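Local coordinates for protein peptide chain release factor subunit 1 (Aeropyrum pernix, PDB 3AGK) that probably directs the termination of translation in response to the stop codons UAA, UAG and UGA, as an archaeal release factor of the eRF1 family, at residues A[144-157]-A[198-210]. Numbering follows the deposited sequence.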
ATOM      1  N   GLY A 144      -5.766  -9.365  -5.168  1.00 43.56           N
ATOM      2  CA  GLY A 144      -6.144 -10.097  -3.969  1.00 40.30           C
ATOM      3  C   GLY A 144      -5.773 -11.557  -4.162  1.00 39.15           C
ATOM      4  O   GLY A 144      -5.783 -12.071  -5.271  1.00 40.67           O
ATOM      5  N   ILE A 145      -5.400 -12.224  -3.084  1.00 40.72           N
ATOM      6  CA  ILE A 145      -5.065 -13.642  -3.144  1.00 38.19           C
ATOM      7  C   ILE A 145      -5.774 -14.372  -2.002  1.00 42.69           C
ATOM      8  O   ILE A 145      -5.723 -13.928  -0.842  1.00 36.68           O
ATOM      9  CB  ILE A 145      -3.553 -13.869  -3.029  1.00 40.71           C
ATOM     10  CG1 ILE A 145      -2.813 -12.947  -3.999  1.00 42.51           C
ATOM     11  CG2 ILE A 145      -3.192 -15.364  -3.265  1.00 33.22           C
ATOM     12  CD1 ILE A 145      -1.514 -12.460  -3.453  1.00 39.93           C
ATOM     13  N   ILE A 146      -6.454 -15.462  -2.351  1.00 35.34           N
ATOM     14  CA  ILE A 146      -7.087 -16.350  -1.376  1.00 41.60           C
ATOM     15  C   ILE A 146      -6.482 -17.746  -1.545  1.00 39.92           C
ATOM     16  O   ILE A 146      -6.601 -18.351  -2.605  1.00 39.13           O
ATOM     17  CB  ILE A 146      -8.628 -16.408  -1.549  1.00 39.44           C
ATOM     18  CG1 ILE A 146      -9.226 -15.001  -1.485  1.00 37.30           C
ATOM     19  CG2 ILE A 146      -9.264 -17.280  -0.470  1.00 35.16           C
ATOM     20  CD1 ILE A 146     -10.599 -14.861  -2.143  1.00 30.25           C
ATOM     21  N   ILE A 147      -5.784 -18.213  -0.509  1.00 41.99           N
ATOM     22  CA  ILE A 147      -5.321 -19.598  -0.413  1.00 43.07           C
ATOM     23  C   ILE A 147      -6.338 -20.389   0.405  1.00 41.20           C
ATOM     24  O   ILE A 147      -6.661 -20.013   1.534  1.00 40.89           O
ATOM     25  CB  ILE A 147      -3.927 -19.696   0.252  1.00 46.57           C
ATOM     26  CG1 ILE A 147      -2.917 -18.805  -0.481  1.00 47.03           C
ATOM     27  CG2 ILE A 147      -3.434 -21.141   0.264  1.00 38.81           C
ATOM     28  CD1 ILE A 147      -1.612 -18.696   0.250  1.00 55.01           C
ATOM     29  N   VAL A 148      -6.863 -21.459  -0.176  1.00 38.27           N
ATOM     30  CA  VAL A 148      -7.949 -22.188   0.462  1.00 46.84           C
ATOM     31  C   VAL A 148      -7.592 -23.641   0.675  1.00 44.39           C
ATOM     32  O   VAL A 148      -7.086 -24.311  -0.231  1.00 43.00           O
ATOM     33  CB  VAL A 148      -9.246 -22.205  -0.377  1.00 50.25           C
ATOM     34  CG1 VAL A 148     -10.412 -22.656   0.513  1.00 49.78           C
ATOM     35  CG2 VAL A 148      -9.531 -20.857  -0.983  1.00 49.81           C
ATOM     36  N   GLU A 149      -7.880 -24.116   1.876  1.00 42.28           N
ATOM     37  CA  GLU A 149      -7.876 -25.531   2.185  1.00 47.07           C
ATOM     38  C   GLU A 149      -9.186 -25.811   2.896  1.00 46.52           C
ATOM     39  O   GLU A 149      -9.847 -24.890   3.380  1.00 46.65           O
ATOM     40  CB  GLU A 149      -6.726 -25.882   3.124  1.00 55.04           C
ATOM     41  CG  GLU A 149      -5.400 -26.049   2.439  1.00 64.90           C
ATOM     42  CD  GLU A 149      -4.314 -26.505   3.393  1.00 66.24           C
ATOM     43  OE1 GLU A 149      -4.230 -27.726   3.660  1.00 62.90           O
ATOM     44  OE2 GLU A 149      -3.542 -25.645   3.865  1.00 63.50           O
ATOM     45  N   ARG A 150      -9.554 -27.080   2.968  1.00 46.28           N
ATOM     46  CA  ARG A 150     -10.797 -27.488   3.626  1.00 47.29           C
ATOM     47  C   ARG A 150     -10.913 -26.916   5.037  1.00 54.36           C
ATOM     48  O   ARG A 150     -12.015 -26.604   5.499  1.00 52.27           O
ATOM     49  CB  ARG A 150     -10.859 -29.011   3.708  1.00 52.92           C
ATOM     50  CG  ARG A 150      -9.961 -29.574   4.801  1.00 65.52           C
ATOM     51  CD  ARG A 150      -9.573 -31.021   4.550  1.00 75.48           C
ATOM     52  NE  ARG A 150     -10.682 -31.939   4.782  1.00 82.15           N
ATOM     53  CZ  ARG A 150     -10.642 -32.965   5.631  1.00 86.38           C
ATOM     54  NH1 ARG A 150      -9.545 -33.213   6.334  1.00 90.45           N
ATOM     55  NH2 ARG A 150     -11.701 -33.742   5.774  1.00 81.17           N
ATOM     56  N   ASP A 151      -9.785 -26.783   5.731  1.00 57.41           N
ATOM     57  CA  ASP A 151      -9.824 -26.373   7.138  1.00 52.48           C
ATOM     58  C   ASP A 151      -8.865 -25.228   7.477  1.00 45.38           C
ATOM     59  O   ASP A 151      -8.542 -25.009   8.654  1.00 48.90           O
ATOM     60  CB  ASP A 151      -9.508 -27.574   8.035  1.00 54.63           C
ATOM     61  CG  ASP A 151      -8.063 -27.999   7.921  1.00 56.73           C
ATOM     62  OD1 ASP A 151      -7.404 -27.564   6.954  1.00 53.38           O
ATOM     63  OD2 ASP A 151      -7.583 -28.751   8.782  1.00 60.37           O
ATOM     64  N   GLN A 152      -8.409 -24.496   6.459  1.00 43.72           N
ATOM     65  CA  GLN A 152      -7.445 -23.415   6.676  1.00 47.50           C
ATOM     66  C   GLN A 152      -7.335 -22.498   5.452  1.00 43.16           C
ATOM     67  O   GLN A 152      -7.453 -22.951   4.318  1.00 40.62           O
ATOM     68  CB  GLN A 152      -6.087 -24.024   6.994  1.00 52.07           C
ATOM     69  CG  GLN A 152      -5.022 -23.059   7.433  1.00 59.09           C
ATOM     70  CD  GLN A 152      -3.702 -23.772   7.681  1.00 67.37           C
ATOM     71  OE1 GLN A 152      -2.710 -23.150   8.040  1.00 73.63           O
ATOM     72  NE2 GLN A 152      -3.688 -25.086   7.478  1.00 64.96           N
ATOM     73  N   ALA A 153      -7.114 -21.209   5.685  1.00 45.78           N
ATOM     74  CA  ALA A 153      -7.095 -20.244   4.596  1.00 43.16           C
ATOM     75  C   ALA A 153      -6.190 -19.051   4.889  1.00 47.88           C
ATOM     76  O   ALA A 153      -5.943 -18.728   6.039  1.00 43.58           O
ATOM     77  CB  ALA A 153      -8.504 -19.769   4.280  1.00 34.86           C
ATOM     78  N   THR A 154      -5.691 -18.415   3.828  1.00 48.91           N
ATOM     79  CA  THR A 154      -4.927 -17.176   3.929  1.00 44.12           C
ATOM     80  C   THR A 154      -5.491 -16.162   2.936  1.00 41.03           C
ATOM     81  O   THR A 154      -5.714 -16.483   1.762  1.00 42.59           O
ATOM     82  CB  THR A 154      -3.421 -17.409   3.607  1.00 45.64           C
ATOM     83  OG1 THR A 154      -2.873 -18.364   4.523  1.00 42.23           O
ATOM     84  CG2 THR A 154      -2.607 -16.088   3.680  1.00 37.00           C
ATOM     85  N   ILE A 155      -5.731 -14.942   3.401  1.00 40.24           N
ATOM     86  CA  ILE A 155      -6.110 -13.857   2.508  1.00 40.56           C
ATOM     87  C   ILE A 155      -4.953 -12.840   2.437  1.00 44.84           C
ATOM     88  O   ILE A 155      -4.446 -12.388   3.467  1.00 40.74           O
ATOM     89  CB  ILE A 155      -7.441 -13.219   2.938  1.00 45.02           C
ATOM     90  CG1 ILE A 155      -8.501 -14.316   3.035  1.00 44.36           C
ATOM     91  CG2 ILE A 155      -7.883 -12.118   1.945  1.00 37.19           C
ATOM     92  CD1 ILE A 155      -9.751 -13.898   3.736  1.00 44.10           C
ATOM     93  N   GLY A 156      -4.504 -12.526   1.219  1.00 42.46           N
ATOM     94  CA  GLY A 156      -3.367 -11.640   1.043  1.00 41.40           C
ATOM     95  C   GLY A 156      -3.636 -10.541   0.034  1.00 45.66           C
ATOM     96  O   GLY A 156      -4.674 -10.528  -0.631  1.00 36.57           O
ATOM     97  N   LEU A 157      -2.685  -9.624  -0.089  1.00 39.83           N
ATOM     98  CA  LEU A 157      -2.836  -8.493  -0.978  1.00 40.20           C
ATOM     99  C   LEU A 157      -1.501  -8.143  -1.628  1.00 42.88           C
ATOM    100  O   LEU A 157      -0.490  -7.994  -0.939  1.00 40.90           O
ATOM    101  CB  LEU A 157      -3.366  -7.293  -0.199  1.00 38.85           C
ATOM    102  CG  LEU A 157      -3.695  -6.090  -1.083  1.00 45.40           C
ATOM    103  CD1 LEU A 157      -4.803  -6.426  -2.074  1.00 43.39           C
ATOM    104  CD2 LEU A 157      -4.075  -4.906  -0.219  1.00 47.48           C
ATOM    105  N   PHE A 198     -16.903 -23.395   7.033  1.00 43.58           N
ATOM    106  CA  PHE A 198     -15.598 -22.757   6.913  1.00 46.91           C
ATOM    107  C   PHE A 198     -15.472 -21.927   5.602  1.00 58.77           C
ATOM    108  O   PHE A 198     -14.966 -20.798   5.611  1.00 49.15           O
ATOM    109  CB  PHE A 198     -14.451 -23.777   7.063  1.00 45.41           C
ATOM    110  CG  PHE A 198     -13.083 -23.149   6.976  1.00 52.72           C
ATOM    111  CD1 PHE A 198     -12.620 -22.320   7.999  1.00 45.06           C
ATOM    112  CD2 PHE A 198     -12.272 -23.349   5.846  1.00 53.03           C
ATOM    113  CE1 PHE A 198     -11.376 -21.722   7.913  1.00 50.26           C
ATOM    114  CE2 PHE A 198     -11.015 -22.759   5.744  1.00 39.89           C
ATOM    115  CZ  PHE A 198     -10.564 -21.937   6.775  1.00 46.35           C
ATOM    116  N   PHE A 199     -15.960 -22.470   4.488  1.00 58.13           N
ATOM    117  CA  PHE A 199     -15.875 -21.761   3.208  1.00 48.89           C
ATOM    118  C   PHE A 199     -16.684 -20.482   3.214  1.00 49.23           C
ATOM    119  O   PHE A 199     -16.315 -19.518   2.547  1.00 47.47           O
ATOM    120  CB  PHE A 199     -16.316 -22.649   2.043  1.00 47.51           C
ATOM    121  CG  PHE A 199     -15.285 -23.657   1.635  1.00 45.05           C
ATOM    122  CD1 PHE A 199     -13.998 -23.623   2.192  1.00 39.52           C
ATOM    123  CD2 PHE A 199     -15.589 -24.638   0.704  1.00 42.10           C
ATOM    124  CE1 PHE A 199     -13.039 -24.557   1.826  1.00 33.58           C
ATOM    125  CE2 PHE A 199     -14.631 -25.582   0.330  1.00 48.57           C
ATOM    126  CZ  PHE A 199     -13.343 -25.533   0.891  1.00 43.53           C
ATOM    127  N   LYS A 200     -17.788 -20.473   3.960  1.00 49.68           N
ATOM    128  CA  LYS A 200     -18.588 -19.263   4.103  1.00 52.08           C
ATOM    129  C   LYS A 200     -17.857 -18.219   4.931  1.00 49.68           C
ATOM    130  O   LYS A 200     -17.906 -17.038   4.614  1.00 50.09           O
ATOM    131  CB  LYS A 200     -19.967 -19.559   4.723  1.00 50.00           C
ATOM    132  CG  LYS A 200     -20.993 -20.085   3.715  1.00 56.91           C
ATOM    133  CD  LYS A 200     -22.190 -20.782   4.400  1.00 67.08           C
ATOM    134  CE  LYS A 200     -23.084 -21.446   3.353  1.00 76.59           C
ATOM    135  NZ  LYS A 200     -24.256 -22.168   3.927  1.00 91.59           N
ATOM    136  N   LYS A 201     -17.209 -18.658   6.006  1.00 43.08           N
ATOM    137  CA  LYS A 201     -16.357 -17.777   6.795  1.00 49.06           C
ATOM    138  C   LYS A 201     -15.236 -17.169   5.910  1.00 49.21           C
ATOM    139  O   LYS A 201     -15.037 -15.963   5.898  1.00 48.39           O
ATOM    140  CB  LYS A 201     -15.758 -18.546   7.974  1.00 57.07           C
ATOM    141  CG  LYS A 201     -15.131 -17.681   9.062  1.00 68.50           C
ATOM    142  CD  LYS A 201     -14.403 -18.541  10.108  1.00 77.56           C
ATOM    143  CE  LYS A 201     -15.119 -19.878  10.340  1.00 80.88           C
ATOM    144  NZ  LYS A 201     -14.292 -20.886  11.097  1.00 78.00           N
ATOM    145  N   VAL A 202     -14.520 -18.013   5.170  1.00 47.71           N
ATOM    146  CA  VAL A 202     -13.471 -17.545   4.263  1.00 47.49           C
ATOM    147  C   VAL A 202     -14.048 -16.578   3.237  1.00 48.96           C
ATOM    148  O   VAL A 202     -13.499 -15.493   3.013  1.00 46.65           O
ATOM    149  CB  VAL A 202     -12.787 -18.724   3.550  1.00 51.39           C
ATOM    150  CG1 VAL A 202     -11.653 -18.237   2.579  1.00 39.02           C
ATOM    151  CG2 VAL A 202     -12.240 -19.695   4.591  1.00 50.22           C
ATOM    152  N   GLY A 203     -15.167 -16.968   2.631  1.00 39.17           N
ATOM    153  CA  GLY A 203     -15.854 -16.125   1.665  1.00 35.17           C
ATOM    154  C   GLY A 203     -16.217 -14.758   2.208  1.00 43.98           C
ATOM    155  O   GLY A 203     -15.939 -13.733   1.576  1.00 48.62           O
ATOM    156  N   GLU A 204     -16.846 -14.742   3.384  1.00 43.17           N
ATOM    157  CA  GLU A 204     -17.182 -13.489   4.060  1.00 44.36           C
ATOM    158  C   GLU A 204     -15.963 -12.645   4.436  1.00 49.80           C
ATOM    159  O   GLU A 204     -15.935 -11.435   4.211  1.00 57.07           O
ATOM    160  CB  GLU A 204     -17.999 -13.775   5.317  1.00 41.20           C
ATOM    161  CG  GLU A 204     -19.459 -14.046   5.036  1.00 58.47           C
ATOM    162  CD  GLU A 204     -20.197 -14.529   6.278  1.00 66.40           C
ATOM    163  OE1 GLU A 204     -19.629 -14.375   7.384  1.00 59.17           O
ATOM    164  OE2 GLU A 204     -21.318 -15.073   6.133  1.00 70.55           O
ATOM    165  N   GLU A 205     -14.971 -13.289   5.034  1.00 42.76           N
ATOM    166  CA  GLU A 205     -13.738 -12.619   5.383  1.00 52.01           C
ATOM    167  C   GLU A 205     -13.089 -11.986   4.131  1.00 49.25           C
ATOM    168  O   GLU A 205     -12.776 -10.798   4.122  1.00 49.05           O
ATOM    169  CB  GLU A 205     -12.786 -13.612   6.033  1.00 57.95           C
ATOM    170  CG  GLU A 205     -11.661 -12.951   6.752  1.00 71.97           C
ATOM    171  CD  GLU A 205     -12.161 -12.038   7.852  1.00 83.21           C
ATOM    172  OE1 GLU A 205     -12.223 -10.807   7.622  1.00 80.71           O
ATOM    173  OE2 GLU A 205     -12.506 -12.562   8.939  1.00 85.54           O
ATOM    174  N   ALA A 206     -12.917 -12.780   3.074  1.00 39.94           N
ATOM    175  CA  ALA A 206     -12.327 -12.286   1.828  1.00 42.09           C
ATOM    176  C   ALA A 206     -13.112 -11.096   1.289  1.00 43.60           C
ATOM    177  O   ALA A 206     -12.543 -10.053   0.971  1.00 45.69           O
ATOM    178  CB  ALA A 206     -12.269 -13.399   0.789  1.00 40.45           C
ATOM    179  N   SER A 207     -14.429 -11.260   1.197  1.00 44.57           N
ATOM    180  CA  SER A 207     -15.300 -10.197   0.704  1.00 48.74           C
ATOM    181  C   SER A 207     -15.223  -8.893   1.516  1.00 52.84           C
ATOM    182  O   SER A 207     -15.188  -7.792   0.941  1.00 50.48           O
ATOM    183  CB  SER A 207     -16.748 -10.694   0.598  1.00 54.90           C
ATOM    184  OG  SER A 207     -16.859 -11.757  -0.348  1.00 59.92           O
ATOM    185  N   ASN A 208     -15.200  -9.003   2.844  1.00 45.23           N
ATOM    186  CA  ASN A 208     -15.061  -7.809   3.673  1.00 44.50           C
ATOM    187  C   ASN A 208     -13.744  -7.079   3.410  1.00 47.37           C
ATOM    188  O   ASN A 208     -13.684  -5.846   3.448  1.00 50.52           O
ATOM    189  CB  ASN A 208     -15.164  -8.158   5.153  1.00 46.56           C
ATOM    190  CG  ASN A 208     -16.580  -8.519   5.568  1.00 59.30           C
ATOM    191  OD1 ASN A 208     -16.779  -9.115   6.619  1.00 64.74           O
ATOM    192  ND2 ASN A 208     -17.570  -8.165   4.738  1.00 53.93           N
ATOM    193  N   LEU A 209     -12.693  -7.847   3.149  1.00 43.44           N
ATOM    194  CA  LEU A 209     -11.371  -7.269   2.913  1.00 51.43           C
ATOM    195  C   LEU A 209     -11.169  -6.751   1.489  1.00 53.79           C
ATOM    196  O   LEU A 209     -10.526  -5.728   1.289  1.00 58.79           O
ATOM    197  CB  LEU A 209     -10.285  -8.283   3.260  1.00 48.91           C
ATOM    198  CG  LEU A 209     -10.199  -8.596   4.757  1.00 46.87           C
ATOM    199  CD1 LEU A 209      -9.425  -9.870   4.978  1.00 40.61           C
ATOM    200  CD2 LEU A 209      -9.570  -7.420   5.521  1.00 42.52           C
ATOM    201  N   LEU A 210     -11.723  -7.448   0.502  1.00 50.48           N
ATOM    202  CA  LEU A 210     -11.346  -7.201  -0.892  1.00 47.85           C
ATOM    203  C   LEU A 210     -12.370  -6.385  -1.688  1.00 48.78           C
ATOM    204  O   LEU A 210     -11.998  -5.585  -2.555  1.00 49.03           O
ATOM    205  CB  LEU A 210     -11.039  -8.529  -1.608  1.00 43.69           C
ATOM    206  CG  LEU A 210      -9.609  -9.101  -1.699  1.00 47.45           C
ATOM    207  CD1 LEU A 210      -8.563  -8.359  -0.858  1.00 39.55           C
ATOM    208  CD2 LEU A 210      -9.559 -10.620  -1.455  1.00 43.31           C
TER
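Ile155 sets its CD1 against the backbone of helix 198-210, 3.4 Å from Ala206 N, and also lies against CG of Glu205. Its CG2 branch turns to the methyls of Leu209 and Leu210. From the neighbouring strand Ile146 places CD1 against Ala206 CB at 3.7 Å, while its CG2 slides past Val202 CG1. Ala153 rests its CB 3.7 Å from Val202 CG2.

The aromatic contacts gather at the type I turn from Glu149 to Gln152. The Phe198 ring packs against this turn, its edge to Ala153 N and Glu149 O, Asp151 C over one face, Val202 CG2 over the other, and CE2 3.2 Å from Gln152 N; a chi1 of -179° puts it there by swinging CG away from the backbone N. Replacing it with an alanine would probably leave a gap beside the turn and Val202 CG2 without its aromatic neighbour. Phe199 meets Val148 CG1 through CE1 at 3.5 Å and turns its edge to Glu149 O; Tyr239 packs edge-to-face with it.

The helix runs 10° from parallel to strand 152-157, covering one face of the hairpin, with helix 259-269 on the other: the alpha/beta/alpha layering of eRF1 domain 2.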